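Local atomic coordinates of methylmalonyl-CoA carboxyltransferase 12S subunit (Propionibacterium freudenreichii, PDB entry 1ON3), a protein that catalyses the transfer of the carboxyl group of methylmalonyl-CoA to the biotin of the 1.3S subunit, as the hexameric core of transcarboxylase. Residues G31-R34 with V35-Q38; I193-K196 with K197-M200; P283-G286 with K287-Y290; V354-C357 with D358-I362; F474-P477 with Y478-A481. One frame throughout, in Å; residues are numbered along the deposited sequence. Where two conformers were deposited one is given.

Contact 1: G31-R34 with V35-Q38; sequences GERR and VEKQ. With MCA (methylmalonyl-coenzyme A), chain T.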
# COMPACT_ATOMS: atom_id res chain seq x y z
N GLY E 31 -39.92 -13.55 -32.95
CA GLY E 31 -41.27 -13.97 -33.29
C GLY E 31 -41.53 -15.46 -33.16
O GLY E 31 -40.62 -16.27 -33.14
N GLU E 32 -42.81 -15.80 -33.12
CA GLU E 32 -43.26 -17.19 -32.98
C GLU E 32 -42.60 -18.19 -33.92
O GLU E 32 -42.20 -19.28 -33.51
CB GLU E 32 -44.77 -17.24 -33.18
CG GLU E 32 -45.36 -18.62 -33.34
CD GLU E 32 -46.79 -18.57 -33.87
OE1 GLU E 32 -47.40 -19.65 -34.03
OE2 GLU E 32 -47.29 -17.45 -34.12
N ARG E 33 -42.49 -17.83 -35.19
CA ARG E 33 -41.91 -18.74 -36.17
C ARG E 33 -40.44 -19.07 -35.95
O ARG E 33 -40.05 -20.23 -35.98
CB ARG E 33 -42.10 -18.19 -37.59
CG ARG E 33 -41.55 -19.09 -38.68
CD ARG E 33 -42.27 -20.44 -38.76
NE ARG E 33 -43.64 -20.33 -39.26
CZ ARG E 33 -44.71 -20.00 -38.54
NH1 ARG E 33 -44.59 -19.75 -37.24
NH2 ARG E 33 -45.90 -19.91 -39.11
N ARG E 34 -39.62 -18.04 -35.74
CA ARG E 34 -38.20 -18.29 -35.54
C ARG E 34 -37.96 -18.98 -34.21
O ARG E 34 -36.98 -19.71 -34.05
CB ARG E 34 -37.42 -16.98 -35.61
CG ARG E 34 -37.34 -16.40 -37.01
CD ARG E 34 -36.58 -15.09 -37.03
NE ARG E 34 -36.52 -14.54 -38.38
CZ ARG E 34 -35.80 -15.05 -39.37
NH1 ARG E 34 -35.07 -16.13 -39.18
NH2 ARG E 34 -35.84 -14.48 -40.57
N VAL E 35 -38.87 -18.76 -33.27
CA VAL E 35 -38.81 -19.41 -31.97
C VAL E 35 -39.11 -20.89 -32.18
O VAL E 35 -38.45 -21.76 -31.61
CB VAL E 35 -39.84 -18.81 -30.99
CG1 VAL E 35 -40.05 -19.73 -29.80
CG2 VAL E 35 -39.36 -17.45 -30.52
N GLU E 36 -40.11 -21.20 -33.01
CA GLU E 36 -40.45 -22.59 -33.27
C GLU E 36 -39.29 -23.28 -33.96
O GLU E 36 -39.00 -24.44 -33.67
CB GLU E 36 -41.70 -22.71 -34.15
CG GLU E 36 -42.96 -22.34 -33.43
CD GLU E 36 -44.19 -22.39 -34.33
OE1 GLU E 36 -45.28 -22.04 -33.84
OE2 GLU E 36 -44.05 -22.79 -35.51
N LYS E 37 -38.61 -22.59 -34.86
CA LYS E 37 -37.48 -23.21 -35.54
C LYS E 37 -36.38 -23.52 -34.53
O LYS E 37 -35.76 -24.59 -34.58
CB LYS E 37 -36.94 -22.32 -36.65
CG LYS E 37 -35.74 -22.92 -37.37
CD LYS E 37 -35.35 -22.09 -38.59
CE LYS E 37 -34.27 -22.78 -39.42
NZ LYS E 37 -33.96 -22.02 -40.67
N GLN E 38 -36.13 -22.58 -33.62
CA GLN E 38 -35.10 -22.77 -32.60
C GLN E 38 -35.47 -24.04 -31.83
O GLN E 38 -34.65 -24.95 -31.67
CB GLN E 38 -35.05 -21.55 -31.66
CG GLN E 38 -34.04 -21.68 -30.50
CD GLN E 38 -32.63 -21.21 -30.85
OE1 GLN E 38 -32.25 -21.10 -32.03
NE2 GLN E 38 -31.83 -20.94 -29.82
C8 MCA T . -26.11 -14.84 -39.58
N9 MCA T . -26.98 -13.82 -39.99
C4 MCA T . -26.20 -12.68 -39.99
C5 MCA T . -24.92 -13.10 -39.57
N7 MCA T . -24.89 -14.46 -39.32
N3 MCA T . -26.57 -11.37 -40.32
C2 MCA T . -25.52 -10.48 -40.19
N1 MCA T . -24.24 -10.78 -39.80
C6 MCA T . -23.90 -12.09 -39.47
N6 MCA T . -22.64 -12.32 -39.08
C1' MCA T . -28.30 -13.83 -40.34
C2' MCA T . -28.46 -14.57 -41.67
O2' MCA T . -28.26 -13.72 -42.76
C3' MCA T . -29.85 -15.14 -41.52
O3' MCA T . -30.80 -14.20 -41.98
C4' MCA T . -30.02 -15.45 -40.02
O4' MCA T . -29.04 -14.57 -39.36
C5' MCA T . -29.67 -16.91 -39.52
O5' MCA T . -29.28 -17.54 -40.47
P1 MCA T . -29.30 -18.65 -41.31
O11 MCA T . -28.45 -18.57 -42.38
O12 MCA T . -30.61 -18.56 -41.53
O6 MCA T . -28.79 -20.04 -40.60
P2 MCA T . -28.26 -21.17 -40.14
O21 MCA T . -28.55 -21.69 -41.39
O22 MCA T . -28.63 -21.69 -38.89
O7 MCA T . -26.69 -20.87 -40.16
CPB MCA T . -26.15 -19.99 -39.54
CPA MCA T . -24.68 -19.61 -39.54
CP7 MCA T . -24.76 -18.76 -40.83
CP9 MCA T . -23.74 -20.83 -39.47
CP8 MCA T . -24.42 -18.75 -38.29
OP3 MCA T . -25.56 -17.81 -40.76
CP6 MCA T . -23.62 -18.11 -41.36
OP2 MCA T . -22.58 -18.82 -41.60
NP2 MCA T . -23.64 -16.65 -41.58
CP5 MCA T . -22.37 -16.02 -41.43
CP4 MCA T . -21.11 -16.09 -40.75
CP3 MCA T . -20.07 -15.08 -40.77
OP1 MCA T . -19.81 -14.82 -42.08
NP1 MCA T . -19.28 -14.34 -39.78
CP2 MCA T . -18.37 -13.42 -40.41
CP1 MCA T . -17.77 -12.62 -39.33
P3 MCA T . -32.41 -14.06 -42.30
O31 MCA T . -32.22 -15.01 -43.44
O32 MCA T . -32.66 -12.65 -42.76
O33 MCA T . -33.42 -14.60 -41.32
S MCA T . -16.75 -11.56 -39.75
CS1 MCA T . -16.72 -11.36 -38.13
OS1 MCA T . -17.31 -11.89 -37.15
CS2 MCA T . -15.38 -11.39 -37.69
CS3 MCA T . -14.93 -10.32 -37.06
CS4 MCA T . -14.23 -12.44 -37.65
OS4 MCA T . -13.04 -12.09 -37.63
OS5 MCA T . -14.59 -13.61 -37.66
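Two carboxylates stand side by side where repulsion would be expected: Glu32 OE1 and Glu36 OE1 are 3.2 Å apart, both acceptors, their planes turned 74° against each other. Arg33 probably offsets part of the repulsion, its NH1 lying 3.5 Å from Glu36 OE2. That salt bridge works through charge alone: the guanidinium and carboxylate planes are nearly parallel, but the oxygen lies well out of the guanidinium plane, so no N-H points at it. Arg33 gets there by bending at chi2 and chi3, while Glu36 stays extended. They stand on the first turn of helix 32-40, with Gly31 at its N-cap. Its i to i+4 bonds begin with Val35 N to Gly31 O at 3.0 Å and continue from Glu36 to Glu32, Lys37 to Arg33 and Gln38 to Arg34. Val35 CG2 also rests against Gly31 O. On another face of the helix, Arg34 belongs to the methylmalonyl-CoA pocket. In one of its two modelled conformers the extended chain brings NH2 to 2.5 Å from phosphate oxygen O33, a weak, bent bond (118°) that is doubtful in detail. Gln38 instead turns its NE2 to Asp138 and to the carbonyl of Gln44.

Contact 2: I193-K196 with K197-M200; sequences IMTK and KAHM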
# COMPACT_ATOMS: atom_id res chain seq x y z
N ILE E 193 -18.61 -24.51 -21.93
CA ILE E 193 -19.53 -25.65 -21.93
C ILE E 193 -20.17 -25.55 -23.31
O ILE E 193 -20.74 -24.52 -23.64
CB ILE E 193 -20.66 -25.52 -20.89
CG1 ILE E 193 -20.06 -25.51 -19.48
CG2 ILE E 193 -21.62 -26.69 -21.01
CD1 ILE E 193 -21.02 -24.93 -18.44
N MET E 194 -20.08 -26.62 -24.09
CA MET E 194 -20.61 -26.63 -25.45
C MET E 194 -21.63 -27.75 -25.63
O MET E 194 -21.34 -28.90 -25.31
CB MET E 194 -19.43 -26.82 -26.40
CG MET E 194 -19.64 -26.35 -27.80
SD MET E 194 -18.10 -26.35 -28.74
CE MET E 194 -18.85 -26.35 -30.39
N THR E 195 -22.81 -27.43 -26.16
CA THR E 195 -23.83 -28.46 -26.37
C THR E 195 -23.59 -29.16 -27.70
O THR E 195 -22.81 -28.68 -28.53
CB THR E 195 -25.25 -27.87 -26.43
OG1 THR E 195 -25.41 -27.16 -27.66
CG2 THR E 195 -25.50 -26.94 -25.25
N LYS E 196 -24.25 -30.30 -27.91
CA LYS E 196 -24.07 -31.04 -29.15
C LYS E 196 -24.80 -30.40 -30.34
O LYS E 196 -24.70 -30.88 -31.47
CB LYS E 196 -24.48 -32.51 -28.96
CG LYS E 196 -23.45 -33.25 -28.13
CD LYS E 196 -23.71 -34.74 -28.00
CE LYS E 196 -22.51 -35.41 -27.32
NZ LYS E 196 -22.67 -36.87 -27.15
N LYS E 197 -25.50 -29.30 -30.09
CA LYS E 197 -26.18 -28.60 -31.16
C LYS E 197 -25.34 -27.40 -31.59
O LYS E 197 -25.61 -26.76 -32.59
CB LYS E 197 -27.56 -28.13 -30.70
CG LYS E 197 -28.57 -29.25 -30.48
CD LYS E 197 -28.86 -29.99 -31.78
CE LYS E 197 -30.02 -30.97 -31.60
NZ LYS E 197 -29.76 -31.91 -30.46
N ALA E 198 -24.30 -27.11 -30.82
CA ALA E 198 -23.44 -25.97 -31.10
C ALA E 198 -22.27 -26.24 -32.04
O ALA E 198 -21.89 -27.39 -32.26
CB ALA E 198 -22.90 -25.38 -29.78
N HIS E 199 -21.74 -25.17 -32.61
CA HIS E 199 -20.58 -25.24 -33.48
C HIS E 199 -19.76 -23.97 -33.26
O HIS E 199 -20.30 -22.89 -33.02
CB HIS E 199 -20.99 -25.38 -34.96
CG HIS E 199 -21.72 -26.65 -35.25
ND1 HIS E 199 -23.09 -26.77 -35.13
CD2 HIS E 199 -21.26 -27.89 -35.56
CE1 HIS E 199 -23.44 -28.03 -35.35
NE2 HIS E 199 -22.35 -28.73 -35.61
N MET E 200 -18.45 -24.12 -33.31
CA MET E 200 -17.55 -23.00 -33.08
C MET E 200 -16.32 -23.16 -33.98
O MET E 200 -15.81 -24.26 -34.14
CB MET E 200 -17.13 -23.02 -31.60
CG MET E 200 -16.14 -21.96 -31.17
SD MET E 200 -16.13 -21.80 -29.35
CE MET E 200 -15.18 -23.27 -28.86
O HOH W 1 -21.67 -29.85 -31.29
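Thr195 OG1 accepts the backbone N-H of Lys197 at 3.2 Å, an ST turn, and Thr195 O takes that of Ala198, also at 3.2 Å, so one residue uses side chain and main chain together to hold the bend that follows it. The hydroxyl reaches its donor because chi1 of 72° sets OG1 between the backbone N and the carbonyl carbon, facing the turn. Ala198 N approaches Thr195 O from above the carbonyl plane, 65° out of it. Ala198 CB meanwhile lies 3.7 Å from Thr195 OG1. Beside this polar knot the extended chain of Met194 reaches across to the residues after the turn: its CG meets Ala198 CB at 3.9 Å, and its terminal CE comes to 3.9 Å from Met200 CB, passing close to the backbone of His199. A water lies 2.7 Å from Ala198 O and near Thr195 O; it has more acceptors in reach than protons to give.

The Ala198 bond closes a type I beta turn from Thr195 to Ala198, which carries the chain from strand 191-195 of the large N-terminal-half sheet to the short strand 199-201. Ile174 of strand 170-175 packs on both Met194 and Ala198, and Met200 touches Ile385 of a second subunit. Of the polar ends, Lys196 pairs with Glu239 and His199 NE2 with Asp219. The buried threonine hydroxyl is thus occupied by a backbone N-H, which lets the methionine and alanine carbons meet beside it without stranding a polar group.

Contact 3: P283-G286 with K287-Y290; sequences PIDG and KKGY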
# COMPACT_ATOMS: atom_id res chain seq x y z
N PRO E 283 -1.82 -51.36 -8.60
CA PRO E 283 -1.07 -52.62 -8.67
C PRO E 283 0.39 -52.45 -8.25
O PRO E 283 0.99 -51.39 -8.50
CB PRO E 283 -1.17 -53.01 -10.14
CG PRO E 283 -2.43 -52.36 -10.59
CD PRO E 283 -2.35 -51.01 -9.92
N ILE E 284 0.97 -53.47 -7.62
CA ILE E 284 2.38 -53.39 -7.23
C ILE E 284 3.18 -53.61 -8.51
O ILE E 284 4.31 -53.15 -8.64
CB ILE E 284 2.75 -54.48 -6.16
CG1 ILE E 284 1.95 -54.26 -4.87
CG2 ILE E 284 4.23 -54.41 -5.83
CD1 ILE E 284 2.22 -52.94 -4.18
N ASP E 285 2.57 -54.32 -9.45
CA ASP E 285 3.22 -54.61 -10.73
C ASP E 285 3.19 -53.34 -11.58
O ASP E 285 2.15 -52.97 -12.13
CB ASP E 285 2.47 -55.73 -11.46
CG ASP E 285 3.12 -56.10 -12.79
OD1 ASP E 285 4.07 -55.42 -13.23
OD2 ASP E 285 2.65 -57.08 -13.41
N GLY E 286 4.33 -52.68 -11.68
CA GLY E 286 4.43 -51.46 -12.45
C GLY E 286 3.91 -51.60 -13.87
O GLY E 286 3.60 -50.60 -14.50
N LYS E 287 3.80 -52.83 -14.37
CA LYS E 287 3.33 -53.05 -15.73
C LYS E 287 1.81 -53.02 -15.91
O LYS E 287 1.32 -53.02 -17.03
CB LYS E 287 3.87 -54.37 -16.27
CG LYS E 287 5.38 -54.37 -16.49
CD LYS E 287 5.86 -55.71 -17.02
CE LYS E 287 7.37 -55.71 -17.21
NZ LYS E 287 8.08 -55.49 -15.92
N LYS E 288 1.07 -52.99 -14.81
CA LYS E 288 -0.39 -52.95 -14.91
C LYS E 288 -0.87 -51.54 -14.59
O LYS E 288 -0.41 -50.93 -13.64
CB LYS E 288 -1.03 -53.92 -13.91
CG LYS E 288 -0.67 -55.39 -14.10
CD LYS E 288 -1.15 -55.91 -15.44
CE LYS E 288 -1.18 -57.44 -15.45
NZ LYS E 288 0.08 -58.03 -14.94
N GLY E 289 -1.80 -51.04 -15.40
CA GLY E 289 -2.35 -49.71 -15.16
C GLY E 289 -3.60 -49.82 -14.31
O GLY E 289 -3.86 -50.87 -13.71
N TYR E 290 -4.37 -48.75 -14.25
CA TYR E 290 -5.60 -48.70 -13.47
C TYR E 290 -6.23 -47.35 -13.76
O TYR E 290 -5.62 -46.54 -14.46
CB TYR E 290 -5.29 -48.81 -11.97
CG TYR E 290 -4.38 -47.72 -11.44
CD1 TYR E 290 -4.90 -46.59 -10.79
CD2 TYR E 290 -2.99 -47.82 -11.58
CE1 TYR E 290 -4.05 -45.58 -10.31
CE2 TYR E 290 -2.14 -46.83 -11.10
CZ TYR E 290 -2.67 -45.71 -10.46
OH TYR E 290 -1.81 -44.76 -9.97
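Lys287 presents its backbone N-H to Asp285 OD1 at 2.8 Å, an Asx turn, although this nitrogen is crowded in the model and the bond is correspondingly less certain. The end of the lysine side chain leads away.

Lys288 makes two approaches to Asp285. Its backbone N donates to Asp285 O at 2.9 Å, an almost straight bond (174°) arriving from above the carbonyl plane. Its side chain, bent at chi2 and chi4 (-62° and -49°), curls back until NZ stands 3.1 Å from Asp285 OD2, a salt bridge with a weak hydrogen bond. The carboxylate therefore divides its oxygens, one for the main chain and one for the ammonium group. The backbone bond closes a type I beta turn from Asp285 to Lys288, in the loop between helices 278-281 and 293-299 of the C-terminal half. An alanine at Asp285 would remove both carboxylate oxygens, and is likely to leave the Lys288 ammonium without this mate and its bent chain freer to turn. Lys288 CB also packs at 3.9 Å on Pro283 CB.

Gly289 brings its carbonyl O to 3.7 Å from Pro283 CG, so the proline ring is lined by consecutive residues.

Tyr290 completes the row, its CD2 3.7 Å from Pro283 CD. Its hydroxyl is hydrogen-bonded to Asp369, while Arg408 binds the carbonyl oxygens of Pro283 and Lys288.

Contact 4: V354-C357 with D358-I362; sequences VNFC and DSFNI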
# COMPACT_ATOMS: atom_id res chain seq x y z
N VAL E 354 -4.44 -25.53 -13.15
CA VAL E 354 -3.66 -25.04 -12.02
C VAL E 354 -3.73 -23.51 -11.92
O VAL E 354 -3.96 -22.98 -10.85
CB VAL E 354 -2.18 -25.48 -12.14
CG1 VAL E 354 -1.30 -24.69 -11.15
CG2 VAL E 354 -2.05 -26.99 -11.88
N ASN E 355 -3.55 -22.80 -13.03
CA ASN E 355 -3.62 -21.33 -12.98
C ASN E 355 -5.00 -20.86 -12.55
O ASN E 355 -5.13 -19.91 -11.77
CB ASN E 355 -3.29 -20.69 -14.33
CG ASN E 355 -1.83 -20.85 -14.71
OD1 ASN E 355 -0.95 -20.84 -13.84
ND2 ASN E 355 -1.56 -20.98 -16.01
N PHE E 356 -6.05 -21.52 -13.04
CA PHE E 356 -7.40 -21.11 -12.65
C PHE E 356 -7.63 -21.30 -11.14
O PHE E 356 -8.11 -20.38 -10.47
CB PHE E 356 -8.46 -21.92 -13.40
CG PHE E 356 -9.85 -21.58 -12.96
CD1 PHE E 356 -10.48 -20.42 -13.45
CD2 PHE E 356 -10.49 -22.33 -11.97
CE1 PHE E 356 -11.72 -20.02 -12.93
CE2 PHE E 356 -11.71 -21.93 -11.45
CZ PHE E 356 -12.32 -20.77 -11.93
N CYS E 357 -7.32 -22.49 -10.63
CA CYS E 357 -7.51 -22.77 -9.22
C CYS E 357 -6.74 -21.77 -8.39
O CYS E 357 -7.27 -21.25 -7.40
CB CYS E 357 -7.07 -24.20 -8.88
SG CYS E 357 -8.21 -25.48 -9.50
N ASP E 358 -5.51 -21.48 -8.79
CA ASP E 358 -4.71 -20.52 -8.05
C ASP E 358 -5.40 -19.15 -8.04
O ASP E 358 -5.47 -18.51 -7.00
CB ASP E 358 -3.31 -20.38 -8.65
CG ASP E 358 -2.41 -19.47 -7.82
OD1 ASP E 358 -1.81 -18.53 -8.40
OD2 ASP E 358 -2.32 -19.68 -6.59
N SER E 359 -5.90 -18.71 -9.20
CA SER E 359 -6.56 -17.41 -9.27
C SER E 359 -7.73 -17.27 -8.32
O SER E 359 -7.94 -16.20 -7.75
CB SER E 359 -7.09 -17.13 -10.68
OG SER E 359 -6.04 -16.75 -11.53
N PHE E 360 -8.49 -18.35 -8.15
CA PHE E 360 -9.65 -18.29 -7.28
C PHE E 360 -9.57 -19.00 -5.95
O PHE E 360 -10.58 -19.45 -5.40
CB PHE E 360 -10.89 -18.70 -8.07
CG PHE E 360 -11.26 -17.72 -9.13
CD1 PHE E 360 -10.88 -17.93 -10.45
CD2 PHE E 360 -11.89 -16.53 -8.79
CE1 PHE E 360 -11.13 -16.96 -11.42
CE2 PHE E 360 -12.14 -15.55 -9.77
CZ PHE E 360 -11.75 -15.77 -11.09
N ASN E 361 -8.35 -19.09 -5.43
CA ASN E 361 -8.09 -19.65 -4.11
C ASN E 361 -8.55 -21.07 -3.81
O ASN E 361 -8.93 -21.38 -2.68
CB ASN E 361 -8.69 -18.69 -3.08
CG ASN E 361 -8.41 -17.24 -3.43
OD1 ASN E 361 -7.25 -16.85 -3.58
ND2 ASN E 361 -9.46 -16.43 -3.57
N ILE E 362 -8.48 -21.94 -4.82
CA ILE E 362 -8.88 -23.34 -4.70
C ILE E 362 -7.61 -24.20 -4.53
O ILE E 362 -6.77 -24.24 -5.43
CB ILE E 362 -9.62 -23.79 -5.98
CG1 ILE E 362 -10.89 -22.94 -6.15
CG2 ILE E 362 -9.94 -25.29 -5.94
CD1 ILE E 362 -11.66 -23.24 -7.41
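Phe356 swings its ring along the helix with CG anti to the backbone N (chi1 177°), whereas Phe360, one turn on, has CG anti to its carbonyl carbon (chi1 -68°); the two different torsions bring the rings together. CE1 of Phe356 comes to 3.4 Å from CD1 of Phe360, with centroids 5.0 Å apart and planes inclined at 39°, an oblique pair. Ile362 adds its CD1 at 4.2 Å from Phe356 CE2, and its CB lies 3.9 Å from Cys357 CB, so Ile362, three residues past the end of the helix, folds back against its last turn. Phe191 meets the Phe356 ring edge-to-face, and Phe320 of strand 316-323 packs on Phe356, Cys357 and Ile362.

Backbone bonds follow the usual i to i+4 pattern from Asp358 to Val354, Ser359 to Asn355, and Phe360 to Phe356. The next carbonyl, Cys357 O, accepts instead from Ile362 N at 2.9 Å in a nearly straight bond, and weakly from Phe360 N. Ile362 O is buried with no partner in the model. Asp358 is shared between chains: its carboxylate binds backbone nitrogens of Thr399 and Val400, and also Lys517 and His518 of a second subunit. Ser359 OG meets Asn520 of that subunit.

With Asn361 at positive phi as its C-prime residue, and the weaker Asn361 N to Asp358 O bond inside that of Ile362, this is a Schellman motif ending helix 344-359, the helix of a beta-alpha-beta crossover between strands 326-333 and 364-370.

Contact 5: F474-P477 with Y478-A481; sequences FNTP and YVAA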
# COMPACT_ATOMS: atom_id res chain seq x y z
N PHE E 474 18.18 -45.15 -3.78
CA PHE E 474 17.44 -43.93 -4.12
C PHE E 474 15.94 -44.02 -4.32
O PHE E 474 15.19 -43.17 -3.84
CB PHE E 474 17.97 -43.32 -5.42
CG PHE E 474 19.36 -42.76 -5.35
CD1 PHE E 474 19.72 -41.86 -4.35
CD2 PHE E 474 20.30 -43.10 -6.32
CE1 PHE E 474 21.00 -41.30 -4.33
CE2 PHE E 474 21.58 -42.54 -6.31
CZ PHE E 474 21.93 -41.63 -5.30
N ASN E 475 15.50 -45.05 -5.05
CA ASN E 475 14.11 -45.18 -5.45
C ASN E 475 13.03 -45.76 -4.55
O ASN E 475 11.99 -46.20 -5.04
CB ASN E 475 14.08 -45.85 -6.82
CG ASN E 475 14.95 -45.12 -7.84
OD1 ASN E 475 15.53 -44.07 -7.54
ND2 ASN E 475 15.06 -45.67 -9.05
N THR E 476 13.24 -45.75 -3.24
CA THR E 476 12.21 -46.27 -2.35
C THR E 476 11.61 -45.10 -1.58
O THR E 476 12.24 -44.05 -1.44
CB THR E 476 12.78 -47.26 -1.33
OG1 THR E 476 13.60 -46.54 -0.40
CG2 THR E 476 13.62 -48.33 -2.03
N PRO E 477 10.37 -45.27 -1.08
CA PRO E 477 9.66 -44.24 -0.31
C PRO E 477 10.50 -43.80 0.89
O PRO E 477 10.45 -42.65 1.31
CB PRO E 477 8.39 -44.95 0.13
CG PRO E 477 8.18 -46.01 -0.90
CD PRO E 477 9.56 -46.51 -1.18
N TYR E 478 11.25 -44.74 1.45
CA TYR E 478 12.06 -44.45 2.62
C TYR E 478 13.23 -43.52 2.35
O TYR E 478 13.62 -42.74 3.22
CB TYR E 478 12.54 -45.76 3.25
CG TYR E 478 11.39 -46.61 3.71
CD1 TYR E 478 10.84 -47.59 2.88
CD2 TYR E 478 10.79 -46.39 4.95
CE1 TYR E 478 9.72 -48.34 3.28
CE2 TYR E 478 9.68 -47.13 5.36
CZ TYR E 478 9.15 -48.10 4.52
OH TYR E 478 8.05 -48.81 4.94
N VAL E 479 13.80 -43.58 1.15
CA VAL E 479 14.90 -42.68 0.84
C VAL E 479 14.32 -41.29 0.58
O VAL E 479 14.91 -40.28 0.96
CB VAL E 479 15.68 -43.12 -0.41
CG1 VAL E 479 16.85 -42.16 -0.64
CG2 VAL E 479 16.18 -44.55 -0.25
N ALA E 480 13.17 -41.24 -0.09
CA ALA E 480 12.53 -39.96 -0.36
C ALA E 480 12.26 -39.28 0.97
O ALA E 480 12.51 -38.09 1.14
CB ALA E 480 11.22 -40.16 -1.14
N ALA E 481 11.76 -40.06 1.93
CA ALA E 481 11.46 -39.52 3.25
C ALA E 481 12.75 -39.17 3.99
O ALA E 481 12.81 -38.19 4.73
CB ALA E 481 10.65 -40.54 4.05
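Pro477, Tyr478 and Val479 carry this contact, at the start of helix 477-482, where Thr476 is the N-cap. Pro477 opens the helix as its first residue, a place where its missing N-H costs no helical bond. Its ring atoms lie against the next backbone nitrogen, with Pro477 CB 3.2 Å from Tyr478 N. The proline also packs on Val489 and on Leu8 of a third subunit.

Tyr478 has Thr476 OG1 at the edge of its ring, near the ring plane, and its CB is 3.9 Å from that oxygen. Phe65 of the third subunit meets the same ring edge-to-face.

Val479 crosses Thr476 at about a right angle. Thr476 OG1, placed by chi1 of 70° between the backbone N and the carbonyl carbon, accepts weakly from Val479 N at 3.3 Å. Thr476 O receives a second weak bond from that same N-H and a straighter one (165°) from Ala480 N at 3.3 Å, so the cap residue spends both its oxygens on the first turn. The valine side chain lies against Thr476 and Phe474: CG2 sits 3.3 Å from Thr476 OG1, and CB lies 3.5 Å from Phe474 O. Val479 also packs on Ile148 of a second subunit. A glycine in place of Val479 would lose both methyl branches, and would probably open a gap against the Phe474 carbonyl and the threonine hydroxyl. The next helical bond spans 3.0 Å from Ala481 N to Pro477 O.

Overall arrangement
The five contacts follow one another along the chain, and none touches another. Contacts 1 and 2 belong to the N-terminal half, with centres about 20 Å apart; contacts 3, 4 and 5 belong to the C-terminal half. Contacts 3 and 5 have centres about 19 Å apart, and lie on the opposite side of the chain's centre from contact 1; the centres of contacts 1 and 5 are about 67 Å apart. The centre of contact 4 is about 26 Å from that of contact 2 and about 31 Å from that of contact 5. Contact 4 ends a helix beside the second seven-stranded sheet, whereas contact 2 leaves the first. The duplicated halves thus span an elongated subunit: contact 1 reaches methylmalonyl-CoA, and contacts 2 to 5 meet neighbouring chains of the hexamer.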